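Local coordinates for protein ADP-ribose pyrophosphatase MutT (Rickettsia felis, PDB 4KYX) that probably hydrolyses nucleoside diphosphate derivatives as a Nudix pyrophosphatase that uses magnesium, perhaps including the oxidised nucleotide 8-oxo-dGTP, at residues Ala78-Ile83 and Tyr91-Leu96; Ile17-Phe22 and Ala43-His48. All coordinates share one frame; numbering follows the deposited sequence.

Contact 1: Ala78-Ile83 and Tyr91-Leu96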
loop_
_atom_site.group_PDB
_atom_site.type_symbol
_atom_site.label_atom_id
_atom_site.label_comp_id
_atom_site.label_asym_id
_atom_site.label_seq_id
_atom_site.Cartn_x
_atom_site.Cartn_y
_atom_site.Cartn_z
ATOM N N ALA A 78 -0.069 -2.625 -8.283
ATOM C CA ALA A 78 1.174 -2.045 -7.782
ATOM C C ALA A 78 1.005 -1.177 -6.554
ATOM O O ALA A 78 -0.086 -0.742 -6.233
ATOM C CB ALA A 78 1.844 -1.263 -8.880
ATOM N N VAL A 79 2.099 -1.017 -5.816
ATOM C CA VAL A 79 2.175 -0.067 -4.706
ATOM C C VAL A 79 3.346 0.842 -4.945
ATOM O O VAL A 79 4.452 0.399 -5.312
ATOM C CB VAL A 79 2.447 -0.743 -3.329
ATOM C CG1 VAL A 79 2.425 0.308 -2.220
ATOM C CG2 VAL A 79 1.415 -1.836 -3.049
ATOM N N THR A 80 3.123 2.123 -4.685
ATOM C CA THR A 80 4.188 3.110 -4.711
ATOM C C THR A 80 4.178 3.846 -3.419
ATOM O O THR A 80 3.144 3.966 -2.796
ATOM C CB THR A 80 4.045 4.134 -5.856
ATOM O OG1 THR A 80 2.794 4.798 -5.721
ATOM C CG2 THR A 80 4.071 3.475 -7.209
ATOM N N ASN A 81 5.355 4.338 -3.036
ATOM C CA ASN A 81 5.539 5.083 -1.814
ATOM C C ASN A 81 6.251 6.384 -2.161
ATOM O O ASN A 81 7.424 6.375 -2.493
ATOM C CB ASN A 81 6.384 4.230 -0.845
ATOM C CG ASN A 81 6.775 4.980 0.410
ATOM O OD1 ASN A 81 5.960 5.612 1.031
ATOM N ND2 ASN A 81 8.035 4.936 0.756
ATOM N N ASP A 82 5.524 7.493 -2.114
ATOM C CA ASP A 82 6.044 8.749 -2.600
ATOM C C ASP A 82 5.885 9.891 -1.607
ATOM O O ASP A 82 4.820 10.118 -1.063
ATOM C CB ASP A 82 5.278 9.121 -3.885
ATOM C CG ASP A 82 5.247 7.985 -4.896
ATOM O OD1 ASP A 82 6.340 7.617 -5.344
ATOM O OD2 ASP A 82 4.155 7.464 -5.200
ATOM N N ILE A 83 6.938 10.657 -1.409
ATOM C CA ILE A 83 6.812 11.914 -0.667
ATOM C C ILE A 83 6.737 13.041 -1.682
ATOM O O ILE A 83 7.575 13.099 -2.572
ATOM C CB ILE A 83 8.043 12.170 0.257
ATOM N N TYR A 91 2.307 9.904 0.405
ATOM C CA TYR A 91 1.260 9.001 -0.016
ATOM C C TYR A 91 1.781 7.648 -0.365
ATOM O O TYR A 91 2.784 7.511 -1.057
ATOM C CB TYR A 91 0.581 9.527 -1.278
ATOM C CG TYR A 91 -0.398 10.557 -0.958
ATOM C CD1 TYR A 91 -1.683 10.213 -0.610
ATOM C CD2 TYR A 91 -0.052 11.915 -1.000
ATOM C CE1 TYR A 91 -2.621 11.186 -0.316
ATOM C CE2 TYR A 91 -0.985 12.899 -0.686
ATOM C CZ TYR A 91 -2.262 12.521 -0.339
ATOM O OH TYR A 91 -3.211 13.469 -0.047
ATOM N N VAL A 92 1.089 6.635 0.122
ATOM C CA VAL A 92 1.260 5.306 -0.389
ATOM C C VAL A 92 0.129 5.120 -1.379
ATOM O O VAL A 92 -1.052 5.182 -1.004
ATOM C CB VAL A 92 1.265 4.267 0.748
ATOM C CG1 VAL A 92 1.177 2.857 0.214
ATOM C CG2 VAL A 92 2.542 4.427 1.592
ATOM N N SER A 93 0.462 4.943 -2.661
ATOM C CA SER A 93 -0.567 4.743 -3.675
ATOM C C SER A 93 -0.746 3.260 -3.983
ATOM O O SER A 93 0.219 2.540 -4.215
ATOM C CB SER A 93 -0.226 5.462 -4.958
ATOM O OG SER A 93 -0.141 6.879 -4.738
ATOM N N ILE A 94 -1.983 2.829 -4.042
ATOM C CA ILE A 94 -2.337 1.498 -4.479
ATOM C C ILE A 94 -2.959 1.620 -5.838
ATOM O O ILE A 94 -3.954 2.330 -6.003
ATOM C CB ILE A 94 -3.397 0.904 -3.552
ATOM C CG1 ILE A 94 -2.908 0.979 -2.113
ATOM C CG2 ILE A 94 -3.772 -0.502 -3.991
ATOM C CD1 ILE A 94 -1.727 0.159 -1.811
ATOM N N PHE A 95 -2.356 0.972 -6.822
ATOM C CA PHE A 95 -2.913 0.995 -8.170
ATOM C C PHE A 95 -3.650 -0.264 -8.488
ATOM O O PHE A 95 -3.188 -1.370 -8.175
ATOM C CB PHE A 95 -1.832 1.175 -9.211
ATOM C CG PHE A 95 -1.295 2.570 -9.252
ATOM C CD1 PHE A 95 -1.924 3.538 -9.979
ATOM C CD2 PHE A 95 -0.134 2.907 -8.523
ATOM C CE1 PHE A 95 -1.416 4.854 -10.035
ATOM C CE2 PHE A 95 0.358 4.214 -8.584
ATOM C CZ PHE A 95 -0.296 5.174 -9.336
ATOM N N LEU A 96 -4.776 -0.064 -9.187
ATOM C CA LEU A 96 -5.555 -1.141 -9.709
ATOM C C LEU A 96 -5.898 -0.903 -11.168
ATOM O O LEU A 96 -5.778 0.197 -11.632
ATOM C CB LEU A 96 -6.833 -1.329 -8.925
ATOM C CG LEU A 96 -6.689 -1.635 -7.460
ATOM C CD1 LEU A 96 -6.747 -0.351 -6.642
ATOM C CD2 LEU A 96 -7.792 -2.580 -7.091
#

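Contact 2: Ile17-Phe22 and Ala43-His48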
loop_
_atom_site.group_PDB
_atom_site.type_symbol
_atom_site.label_atom_id
_atom_site.label_comp_id
_atom_site.label_asym_id
_atom_site.label_seq_id
_atom_site.Cartn_x
_atom_site.Cartn_y
_atom_site.Cartn_z
ATOM N N ILE A 17 -5.685 5.641 -3.804
ATOM C CA ILE A 17 -6.013 4.587 -4.727
ATOM C C ILE A 17 -5.887 5.207 -6.130
ATOM O O ILE A 17 -6.532 6.230 -6.409
ATOM C CB ILE A 17 -7.467 4.079 -4.468
ATOM C CG1 ILE A 17 -7.664 3.404 -3.101
ATOM C CG2 ILE A 17 -7.977 3.259 -5.645
ATOM C CD1 ILE A 17 -6.686 2.362 -2.696
ATOM N N GLY A 18 -5.140 4.580 -7.033
ATOM C CA GLY A 18 -5.191 4.982 -8.434
ATOM C C GLY A 18 -5.749 3.876 -9.284
ATOM O O GLY A 18 -5.459 2.711 -9.104
ATOM N N ILE A 19 -6.559 4.262 -10.259
ATOM C CA ILE A 19 -7.132 3.304 -11.184
ATOM C C ILE A 19 -6.712 3.505 -12.640
ATOM O O ILE A 19 -6.912 4.582 -13.211
ATOM C CB ILE A 19 -8.653 3.353 -11.129
ATOM C CG1 ILE A 19 -9.087 3.274 -9.648
ATOM C CG2 ILE A 19 -9.195 2.168 -11.924
ATOM C CD1 ILE A 19 -9.349 4.625 -8.991
ATOM N N LEU A 20 -6.085 2.492 -13.220
ATOM C CA LEU A 20 -5.873 2.462 -14.649
ATOM C C LEU A 20 -7.143 1.892 -15.291
ATOM O O LEU A 20 -7.371 0.705 -15.302
ATOM C CB LEU A 20 -4.667 1.655 -15.056
ATOM C CG LEU A 20 -3.377 1.895 -14.279
ATOM C CD1 LEU A 20 -2.209 1.171 -14.956
ATOM C CD2 LEU A 20 -3.121 3.386 -14.241
ATOM N N ILE A 21 -7.921 2.791 -15.898
ATOM C CA ILE A 21 -9.180 2.454 -16.523
ATOM C C ILE A 21 -8.892 2.247 -17.993
ATOM O O ILE A 21 -8.310 3.144 -18.666
ATOM C CB ILE A 21 -10.204 3.591 -16.467
ATOM C CG1 ILE A 21 -10.437 4.073 -15.049
ATOM C CG2 ILE A 21 -11.521 3.131 -17.081
ATOM C CD1 ILE A 21 -11.044 5.452 -15.021
ATOM N N PHE A 22 -9.279 1.066 -18.470
ATOM C CA PHE A 22 -9.080 0.674 -19.864
ATOM C C PHE A 22 -10.360 0.670 -20.651
ATOM O O PHE A 22 -11.429 0.360 -20.131
ATOM C CB PHE A 22 -8.476 -0.707 -19.975
ATOM C CG PHE A 22 -7.038 -0.783 -19.603
ATOM C CD1 PHE A 22 -6.625 -0.680 -18.295
ATOM C CD2 PHE A 22 -6.076 -1.003 -20.572
ATOM C CE1 PHE A 22 -5.286 -0.755 -17.965
ATOM C CE2 PHE A 22 -4.738 -1.102 -20.237
ATOM C CZ PHE A 22 -4.337 -0.977 -18.936
ATOM N N ALA A 43 -2.854 12.484 -14.682
ATOM C CA ALA A 43 -3.066 11.508 -13.594
ATOM C C ALA A 43 -4.169 10.564 -13.948
ATOM O O ALA A 43 -5.112 10.929 -14.634
ATOM C CB ALA A 43 -3.418 12.190 -12.293
ATOM N N PRO A 44 -4.122 9.356 -13.396
ATOM C CA PRO A 44 -5.285 8.502 -13.584
ATOM C C PRO A 44 -6.442 8.900 -12.657
ATOM O O PRO A 44 -6.274 9.747 -11.770
ATOM C CB PRO A 44 -4.726 7.129 -13.247
ATOM C CG PRO A 44 -3.642 7.419 -12.253
ATOM C CD PRO A 44 -3.095 8.770 -12.507
ATOM N N ALA A 45 -7.586 8.235 -12.796
ATOM C CA ALA A 45 -8.632 8.319 -11.804
ATOM C C ALA A 45 -8.104 7.855 -10.441
ATOM O O ALA A 45 -7.140 7.029 -10.373
ATOM C CB ALA A 45 -9.811 7.489 -12.251
ATOM N N GLY A 46 -8.692 8.409 -9.387
ATOM C CA GLY A 46 -8.381 7.960 -8.032
ATOM C C GLY A 46 -8.447 9.053 -7.013
ATOM O O GLY A 46 -8.853 10.147 -7.306
ATOM N N GLY A 47 -8.107 8.712 -5.787
ATOM C CA GLY A 47 -8.185 9.630 -4.712
ATOM C C GLY A 47 -8.001 8.825 -3.443
ATOM O O GLY A 47 -7.407 7.737 -3.473
ATOM N N HIS A 48 -8.540 9.338 -2.355
ATOM C CA HIS A 48 -8.179 8.809 -1.045
ATOM C C HIS A 48 -9.010 7.589 -0.677
ATOM O O HIS A 48 -10.228 7.572 -0.887
ATOM C CB HIS A 48 -8.462 9.868 -0.010
ATOM C CG HIS A 48 -7.466 10.962 0.002
ATOM N ND1 HIS A 48 -7.827 12.286 -0.082
ATOM C CD2 HIS A 48 -6.116 10.947 0.118
ATOM C CE1 HIS A 48 -6.747 13.047 -0.051
ATOM N NE2 HIS A 48 -5.695 12.263 0.072
#

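Contact 1: Ala78-Ile83 and Tyr91-Leu96
The antiparallel beta hairpin of strands 75-84 and 89-99, part of the mixed sheet of the Nudix fold, pairs Thr80 with Ser93 and Val79 with Ile94. Hydrogen-bonded pairs Ala78-Phe95, Thr80-Ser93 and Asp82-Tyr91 alternate with non-hydrogen-bonded Val79-Ile94 and Asn81-Val92. Five of the six backbone bonds are short; Ala78 N to Phe95 O, at 3.4 Å, is weak, but its return bond, Phe95 N to Ala78 O, is short and straight (2.9 Å, 171°). On one face Val79 CG1 meets Val92 CG1 at a slant, 3.7 Å away, while the Val79 and Ile94 side chains run alongside each other, CG2 to CD1 3.9 Å. Beyond them, Val79 packs on Val79 of the second subunit. The other face, carrying Ala78, Thr80 and Ser93, is covered by helix 131-137. Here chi1 of 58° tucks Thr80 OG1 in over its own backbone, with Ser93 CB 3.2 Å from it. Near the plane of the Phe95 ring, the same oxygen lies at the ring edge, 3.8 Å from CE2. Thr80 OG1 also donates along its own strand to Asp82 OD2 at 3.0 Å, reaching the syn side of the carboxylate 23° out of its plane.

Contact 2: Ile17-Phe22 and Ala43-His48
Strand 45-48, which leads into the Nudix box, runs antiparallel to strand 14-22, with Ile17 facing Gly47 and Gly18 facing Gly46. Gly47 is the first glycine of that signature motif, so this pairing ties the start of the motif to the central sheet of the Nudix fold.

Three backbone hydrogen bonds hold the two together. Ile17 N gives a nearly straight bond to Gly47 O at 2.7 Å, and Gly47 N returns a more bent one to Ile17 O. Further along, Ile19 N reaches Ala45 O at 2.8 Å, approaching from 38° above the carbonyl plane.

Close CA-H...O contacts fill the gap between these bonds. Gly46 CA lies only 3.0 Å from Ile17 O, and Gly18 CA is 3.4 Å from Ala45 O. With a phi of 147°, Gly46 uses backbone space that is open chiefly to glycine, and it lies tight against Ile17 O and Gly18 CA, where a side chain would collide. Gly46 N turns to Glu66 OE1 of helix 55-67, a glutamate of the Nudix box, so the strand is also bonded to the motif's helix.

Apolar side chains complete the contact. On the face covered by helix 55-67, Ala45 CB receives the tip of Ile21, whose CD1 stops 3.7 Å away. Pro44 approaches from the loop end: Pro44 CB lies beside Leu20 CD2 and rests 3.4 Å from Ile19 O. Ile19 has an unusual second torsion (chi2 96°), which sets CD1 against the Ala45-Gly46 peptide, 3.5 Å from Ala45 O and 3.6 Å from Gly46 CA.

In the fold
Contact 2 closes before contact 1 opens along the chain, and their centres lie 11 Å apart in one mixed sheet. Strand 14-22, from contact 2, is the parallel neighbour of strand 89-99, from contact 1, so the order across the sheet runs 45-48, 14-22, 89-99, 75-84, 142-143. Ile94 O and Gly18 N, 2.7 Å apart, probably form a hydrogen bond joining the two contacts, and Ile17 CD1 packs on Ile94 CB. A second link bypasses the intervening strand: Tyr91 OH and His48 NE2 probably bond at 2.8 Å. Contact 2 includes the edge strand 45-48; contact 1 lies on the other side of strand 14-22, one face meeting the second subunit, the other helix 131-137.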